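Local coordinates for laccase (PDB 3SQR), which catalyses the copper-dependent oxidation of phenolic compounds by oxygen as a multicopper oxidase and probably takes part in breaking down lignin and detoxifying its products, at residues A[512-517]-A[538-543]; A[387-392]-A[448-453]. All blocks are in the same frame, centred on the assembly; numbering follows the deposited sequence.

Interaction 1: residues A[512-517]-A[538-543]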
loop_
_atom_site.group_PDB
_atom_site.type_symbol
_atom_site.label_atom_id
_atom_site.label_comp_id
_atom_site.label_asym_id
_atom_site.label_seq_id
_atom_site.Cartn_x
_atom_site.Cartn_y
_atom_site.Cartn_z
ATOM N N ILE A 512 -8.745 -4.168 -14.741
ATOM C CA ILE A 512 -7.330 -3.822 -14.723
ATOM C C ILE A 512 -6.583 -4.717 -15.676
ATOM O O ILE A 512 -6.753 -5.921 -15.661
ATOM C CB ILE A 512 -6.725 -3.915 -13.282
ATOM C CG1 ILE A 512 -6.916 -5.269 -12.659
ATOM C CG2 ILE A 512 -7.250 -2.779 -12.385
ATOM C CD1 ILE A 512 -6.030 -5.482 -11.420
ATOM N N ALA A 513 -5.758 -4.117 -16.492
ATOM C CA ALA A 513 -4.930 -4.827 -17.453
ATOM C C ALA A 513 -3.479 -4.832 -17.002
ATOM O O ALA A 513 -2.976 -3.852 -16.447
ATOM C CB ALA A 513 -5.037 -4.124 -18.826
ATOM N N PHE A 514 -2.789 -5.932 -17.264
ATOM C CA PHE A 514 -1.335 -5.943 -17.135
ATOM C C PHE A 514 -0.758 -6.960 -18.104
ATOM O O PHE A 514 -1.492 -7.768 -18.651
ATOM C CB PHE A 514 -0.932 -6.245 -15.693
ATOM C CG PHE A 514 -1.499 -7.522 -15.151
ATOM C CD1 PHE A 514 -2.738 -7.548 -14.521
ATOM C CD2 PHE A 514 -0.766 -8.725 -15.206
ATOM C CE1 PHE A 514 -3.257 -8.666 -14.054
ATOM C CE2 PHE A 514 -1.284 -9.860 -14.655
ATOM C CZ PHE A 514 -2.518 -9.831 -14.060
ATOM N N LYS A 515 0.510 -6.761 -18.444
ATOM C CA LYS A 515 1.211 -7.574 -19.419
ATOM C C LYS A 515 1.850 -8.761 -18.760
ATOM O O LYS A 515 2.352 -8.689 -17.605
ATOM C CB LYS A 515 2.262 -6.719 -20.096
ATOM C CG LYS A 515 2.784 -7.368 -21.366
ATOM C CD LYS A 515 3.607 -6.452 -22.134
ATOM C CE LYS A 515 4.093 -7.177 -23.391
ATOM N NZ LYS A 515 5.087 -6.322 -24.062
ATOM N N LEU A 516 1.868 -9.881 -19.487
ATOM C CA LEU A 516 2.543 -11.059 -19.023
ATOM C C LEU A 516 4.034 -10.848 -19.152
ATOM O O LEU A 516 4.650 -11.220 -20.147
ATOM C CB LEU A 516 2.026 -12.287 -19.829
ATOM C CG LEU A 516 0.706 -12.866 -19.304
ATOM C CD1 LEU A 516 -0.259 -11.827 -18.952
ATOM C CD2 LEU A 516 0.092 -13.874 -20.321
ATOM N N ASP A 517 4.627 -10.204 -18.132
ATOM C CA ASP A 517 5.995 -9.734 -18.235
ATOM C C ASP A 517 6.829 -10.046 -16.980
ATOM O O ASP A 517 7.976 -9.608 -16.850
ATOM C CB ASP A 517 6.007 -8.224 -18.542
ATOM C CG ASP A 517 5.414 -7.391 -17.415
ATOM O OD1 ASP A 517 5.156 -7.989 -16.358
ATOM O OD2 ASP A 517 5.186 -6.190 -17.635
ATOM N N MET A 538 -6.983 -13.103 -4.400
ATOM C CA MET A 538 -6.667 -14.193 -5.248
ATOM C C MET A 538 -5.200 -14.033 -5.671
ATOM O O MET A 538 -4.493 -13.182 -5.143
ATOM C CB MET A 538 -7.622 -14.269 -6.414
ATOM C CG MET A 538 -7.777 -12.960 -7.140
ATOM S SD MET A 538 -6.405 -12.605 -8.100
ATOM C CE MET A 538 -6.550 -13.931 -9.363
ATOM N N GLN A 539 -4.714 -14.905 -6.514
ATOM C CA GLN A 539 -3.357 -14.768 -6.972
ATOM C C GLN A 539 -3.210 -15.296 -8.370
ATOM O O GLN A 539 -3.911 -16.199 -8.773
ATOM C CB GLN A 539 -2.371 -15.438 -6.005
ATOM C CG GLN A 539 -2.472 -16.957 -5.941
ATOM C CD GLN A 539 -1.624 -17.539 -4.834
ATOM O OE1 GLN A 539 -0.399 -17.502 -4.873
ATOM N NE2 GLN A 539 -2.294 -18.101 -3.842
ATOM N N PHE A 540 -2.298 -14.660 -9.111
ATOM C CA PHE A 540 -1.986 -15.051 -10.460
ATOM C C PHE A 540 -0.711 -15.849 -10.442
ATOM O O PHE A 540 0.298 -15.399 -9.924
ATOM C CB PHE A 540 -1.822 -13.826 -11.357
ATOM C CG PHE A 540 -3.047 -12.997 -11.433
ATOM C CD1 PHE A 540 -4.078 -13.325 -12.294
ATOM C CD2 PHE A 540 -3.199 -11.870 -10.616
ATOM C CE1 PHE A 540 -5.200 -12.602 -12.366
ATOM C CE2 PHE A 540 -4.371 -11.069 -10.687
ATOM C CZ PHE A 540 -5.365 -11.427 -11.544
ATOM N N VAL A 541 -0.769 -17.075 -10.985
ATOM C CA VAL A 541 0.440 -17.839 -11.175
ATOM C C VAL A 541 0.684 -17.618 -12.629
ATOM O O VAL A 541 -0.050 -18.111 -13.530
ATOM C CB VAL A 541 0.326 -19.302 -10.752
ATOM C CG1 VAL A 541 1.569 -20.110 -11.296
ATOM C CG2 VAL A 541 0.163 -19.417 -9.176
ATOM N N GLU A 542 1.635 -16.732 -12.862
ATOM C CA GLU A 542 1.979 -16.218 -14.141
ATOM C C GLU A 542 3.208 -16.905 -14.748
ATOM O O GLU A 542 4.314 -16.847 -14.208
ATOM C CB GLU A 542 2.299 -14.688 -14.009
ATOM C CG GLU A 542 2.668 -14.018 -15.315
ATOM C CD GLU A 542 2.885 -12.547 -15.137
ATOM O OE1 GLU A 542 2.470 -12.056 -14.074
ATOM O OE2 GLU A 542 3.577 -11.960 -15.946
ATOM N N SER A 543 3.007 -17.511 -15.909
ATOM C CA SER A 543 4.146 -18.070 -16.659
ATOM C C SER A 543 5.004 -18.942 -15.770
ATOM O O SER A 543 6.233 -18.810 -15.688
ATOM C CB SER A 543 4.941 -16.945 -17.298
ATOM O OG SER A 543 4.075 -16.212 -18.119
#

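Interaction 2: residues A[387-392]-A[448-453]. With NAG (2-acetamido-2-deoxy-beta-D-glucopyranose), chain I.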
loop_
_atom_site.group_PDB
_atom_site.type_symbol
_atom_site.label_atom_id
_atom_site.label_comp_id
_atom_site.label_asym_id
_atom_site.label_seq_id
_atom_site.Cartn_x
_atom_site.Cartn_y
_atom_site.Cartn_z
ATOM N N TYR A 387 -5.531 -8.777 -25.476
ATOM C CA TYR A 387 -5.672 -9.422 -24.193
ATOM C C TYR A 387 -6.592 -10.636 -24.100
ATOM O O TYR A 387 -7.474 -10.877 -24.971
ATOM C CB TYR A 387 -6.092 -8.336 -23.174
ATOM C CG TYR A 387 -7.469 -7.781 -23.382
ATOM C CD1 TYR A 387 -8.599 -8.443 -22.916
ATOM C CD2 TYR A 387 -7.646 -6.571 -24.060
ATOM C CE1 TYR A 387 -9.888 -7.904 -23.116
ATOM C CE2 TYR A 387 -8.893 -6.027 -24.266
ATOM C CZ TYR A 387 -10.025 -6.686 -23.808
ATOM O OH TYR A 387 -11.269 -6.100 -24.047
ATOM N N SER A 388 -6.407 -11.427 -23.051
ATOM C CA SER A 388 -7.415 -12.379 -22.619
ATOM C C SER A 388 -8.103 -11.774 -21.385
ATOM O O SER A 388 -7.458 -11.052 -20.626
ATOM C CB SER A 388 -6.818 -13.722 -22.256
ATOM O OG SER A 388 -6.195 -13.676 -20.988
ATOM N N LEU A 389 -9.402 -12.007 -21.264
ATOM C CA LEU A 389 -10.180 -11.440 -20.176
ATOM C C LEU A 389 -10.452 -12.479 -19.104
ATOM O O LEU A 389 -10.900 -13.590 -19.363
ATOM C CB LEU A 389 -11.478 -10.864 -20.715
ATOM C CG LEU A 389 -12.163 -9.981 -19.649
ATOM C CD1 LEU A 389 -12.781 -8.738 -20.247
ATOM C CD2 LEU A 389 -13.105 -10.817 -18.831
ATOM N N VAL A 390 -10.176 -12.143 -17.861
ATOM C CA VAL A 390 -10.486 -13.031 -16.776
ATOM C C VAL A 390 -11.473 -12.285 -15.910
ATOM O O VAL A 390 -11.250 -11.138 -15.594
ATOM C CB VAL A 390 -9.245 -13.389 -15.957
ATOM C CG1 VAL A 390 -9.616 -14.016 -14.636
ATOM C CG2 VAL A 390 -8.306 -14.330 -16.775
ATOM N N ASP A 391 -12.552 -12.953 -15.525
ATOM C CA ASP A 391 -13.602 -12.299 -14.760
ATOM C C ASP A 391 -13.726 -13.018 -13.444
ATOM O O ASP A 391 -13.776 -14.257 -13.368
ATOM C CB ASP A 391 -14.970 -12.300 -15.502
ATOM C CG ASP A 391 -16.127 -11.790 -14.588
ATOM O OD1 ASP A 391 -16.228 -10.580 -14.437
ATOM O OD2 ASP A 391 -16.869 -12.605 -13.997
ATOM N N GLU A 392 -13.767 -12.242 -12.368
ATOM C CA GLU A 392 -13.979 -12.783 -11.064
ATOM C C GLU A 392 -14.939 -11.881 -10.284
ATOM O O GLU A 392 -15.050 -10.693 -10.543
ATOM C CB GLU A 392 -12.656 -12.988 -10.342
ATOM C CG GLU A 392 -11.870 -14.191 -10.978
ATOM C CD GLU A 392 -10.923 -14.801 -10.065
ATOM O OE1 GLU A 392 -10.169 -14.048 -9.394
ATOM O OE2 GLU A 392 -10.892 -16.049 -10.047
ATOM N N TRP A 448 -1.350 -9.701 -23.026
ATOM C CA TRP A 448 -1.987 -8.949 -21.938
ATOM C C TRP A 448 -3.122 -9.719 -21.340
ATOM O O TRP A 448 -3.745 -10.600 -21.994
ATOM C CB TRP A 448 -2.500 -7.617 -22.435
ATOM C CG TRP A 448 -1.463 -6.715 -22.822
ATOM C CD1 TRP A 448 -0.731 -6.751 -23.968
ATOM C CD2 TRP A 448 -1.017 -5.561 -22.086
ATOM N NE1 TRP A 448 0.152 -5.707 -23.991
ATOM C CE2 TRP A 448 0.033 -4.985 -22.828
ATOM C CE3 TRP A 448 -1.359 -5.003 -20.868
ATOM C CZ2 TRP A 448 0.693 -3.837 -22.418
ATOM C CZ3 TRP A 448 -0.698 -3.870 -20.450
ATOM C CH2 TRP A 448 0.320 -3.296 -21.222
ATOM N N VAL A 449 -3.381 -9.420 -20.064
ATOM C CA VAL A 449 -4.576 -9.867 -19.397
ATOM C C VAL A 449 -5.377 -8.661 -18.936
ATOM O O VAL A 449 -4.774 -7.694 -18.487
ATOM C CB VAL A 449 -4.289 -10.808 -18.211
ATOM C CG1 VAL A 449 -3.330 -10.192 -17.201
ATOM C CG2 VAL A 449 -5.600 -11.167 -17.531
ATOM N N VAL A 450 -6.693 -8.690 -19.160
ATOM C CA VAL A 450 -7.630 -7.772 -18.486
ATOM C C VAL A 450 -8.333 -8.605 -17.425
ATOM O O VAL A 450 -8.923 -9.677 -17.677
ATOM C CB VAL A 450 -8.628 -7.106 -19.386
ATOM C CG1 VAL A 450 -9.736 -6.382 -18.531
ATOM C CG2 VAL A 450 -7.959 -6.134 -20.298
ATOM N N TYR A 451 -8.176 -8.159 -16.186
ATOM C CA TYR A 451 -8.748 -8.831 -15.063
ATOM C C TYR A 451 -9.873 -7.941 -14.590
ATOM O O TYR A 451 -9.676 -6.744 -14.287
ATOM C CB TYR A 451 -7.718 -9.012 -13.940
ATOM C CG TYR A 451 -8.270 -9.630 -12.708
ATOM C CD1 TYR A 451 -8.595 -10.973 -12.655
ATOM C CD2 TYR A 451 -8.447 -8.875 -11.544
ATOM C CE1 TYR A 451 -9.070 -11.540 -11.510
ATOM C CE2 TYR A 451 -8.946 -9.448 -10.406
ATOM C CZ TYR A 451 -9.250 -10.779 -10.384
ATOM O OH TYR A 451 -9.749 -11.337 -9.224
ATOM N N VAL A 452 -11.076 -8.498 -14.597
ATOM C CA VAL A 452 -12.264 -7.754 -14.182
ATOM C C VAL A 452 -12.690 -8.345 -12.852
ATOM O O VAL A 452 -12.960 -9.504 -12.745
ATOM C CB VAL A 452 -13.469 -7.867 -15.201
ATOM C CG1 VAL A 452 -14.694 -7.115 -14.630
ATOM C CG2 VAL A 452 -13.143 -7.217 -16.543
ATOM N N ILE A 453 -12.778 -7.500 -11.837
ATOM C CA ILE A 453 -13.239 -7.959 -10.570
ATOM C C ILE A 453 -14.525 -7.171 -10.285
ATOM O O ILE A 453 -14.580 -5.951 -10.413
ATOM C CB ILE A 453 -12.188 -7.791 -9.450
ATOM C CG1 ILE A 453 -12.746 -8.370 -8.145
ATOM C CG2 ILE A 453 -11.687 -6.341 -9.366
ATOM C CD1 ILE A 453 -11.703 -8.580 -7.055
HETATM C C1 NAG I . -15.987 -16.612 -12.115
HETATM C C2 NAG I . -15.302 -17.094 -13.387
HETATM C C3 NAG I . -15.956 -16.422 -14.584
HETATM C C4 NAG I . -17.454 -16.646 -14.572
HETATM C C5 NAG I . -18.005 -16.061 -13.271
HETATM C C6 NAG I . -19.536 -16.197 -13.189
HETATM C C7 NAG I . -12.923 -17.780 -13.293
HETATM C C8 NAG I . -11.469 -17.384 -13.378
HETATM N N2 NAG I . -13.841 -16.836 -13.432
HETATM O O3 NAG I . -15.376 -16.997 -15.721
HETATM O O4 NAG I . -18.024 -15.946 -15.656
HETATM O O5 NAG I . -17.397 -16.815 -12.233
HETATM O O6 NAG I . -19.825 -17.577 -13.262
HETATM O O7 NAG I . -13.200 -18.958 -13.094
#

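Interaction 1: residues A[512-517]-A[538-543]
Phe514 and Phe540 meet between the two sheets of a cupredoxin-type beta sandwich, one ring contributed by each sheet. Their ring centroids lie 5.2 Å apart with the planes at 71°, an edge-to-face pair in which Phe514 supplies the edge. The tip carbon Phe514 CZ stands 3.9 Å above the Phe540 ring plane, over its centre, and comes to 4.0 Å from Phe540 CE2. On the opposite face Met538 CE sits 3.5 Å above the same ring, offset toward the rim, so Phe540 is held between an aromatic edge and a methyl group.

The strands lie in facing sheets, 509-515 beside 448-455 and 537-542 beside 520-526, and their axes accordingly pass 11.8 Å apart at closest approach, 24° from parallel, a separation bridged by side chains and too wide for backbone pairing. Leu439 of the strand 436-439 touches both phenylalanine side chains. The side chain of Phe540 lies about 8 Å from that of the copper ligand His468.

Beyond the end of strand 512-515, the chain makes an inverse gamma turn centred on Leu516, and here the contact becomes polar. Glu542 CG is anti to the backbone N (chi1 -179°) and the rest of the chain is extended, which carries the carboxylate over to the turn. Glu542 OE2 lies 3.0 Å from Asp517 N and accepts a hydrogen bond from the backbone N of Asn518, while OE1 is hydrogen-bonded to His470 NE2. Asp517 OD1 lies 4.3 Å from Glu542 OE2; any repulsion between the two carboxylates is probably eased by Arg129, which forms a salt bridge with Asp517 OD2.

Interaction 2: residues A[387-392]-A[448-453]
Val450 CG2 sits over the face of the Tyr387 ring, 3.6 Å from its centroid and 14° off the ring normal, a CH-pi contact between diagonal neighbours on two paired strands. On the same sheet face Leu389 CD1 continues the apolar row, 4.0 Å from Val452 CG2. The other face carries Val390 CG1, which meets the edge of the Tyr451 ring at CD1, 3.8 Å away.

Between these faces five backbone hydrogen bonds alternate from strand to strand; that from Val452 N to Val390 O measures 2.8 Å. The donors Val390 N, Val452 N and Glu392 N all lie nearly along the C=O axis of their acceptors.

Toward the polar edge, Tyr451 CG is anti to the backbone N (chi1 176°), and its hydroxyl gives a 2.7 Å hydrogen bond from OH to Glu392 OE1. The acceptor uses its anti lone pair, with the carboxylate plane turned 65° from the ring. On the side of strand 387-392 turned away from 448-453, the acetamido N2 of an N-acetylglucosamine attached to the protein as a glycan donates a hydrogen bond to Asp391 O at 2.6 Å.

In-register parallel bridges from Tyr387–Trp448 to Glu392–Ile453 mark the parallel strand pair within one sheet of a cupredoxin-type sandwich.

Overall arrangement
From the N terminus, strand 387-398 comes first, and interaction 2 closes a loop of 55 residues when 448-453 pairs beside it. Interaction 1 opens only afterwards, at 512-517, and closes with 538-543 across 20 residues that include the copper ligands Cys526 and His531. The two loops therefore follow in series, neither nested nor crossed. They are joined laterally: strand 509-515 is the antiparallel neighbour of 448-455, with Ile512 O 2.7 Å from Tyr451 N, a probable hydrogen bond. Interaction 2 thus works within one sheet, whereas interaction 1 spans from that sheet to the facing one, and Tyr451 reaches Phe540 edge-to-face across the same interior.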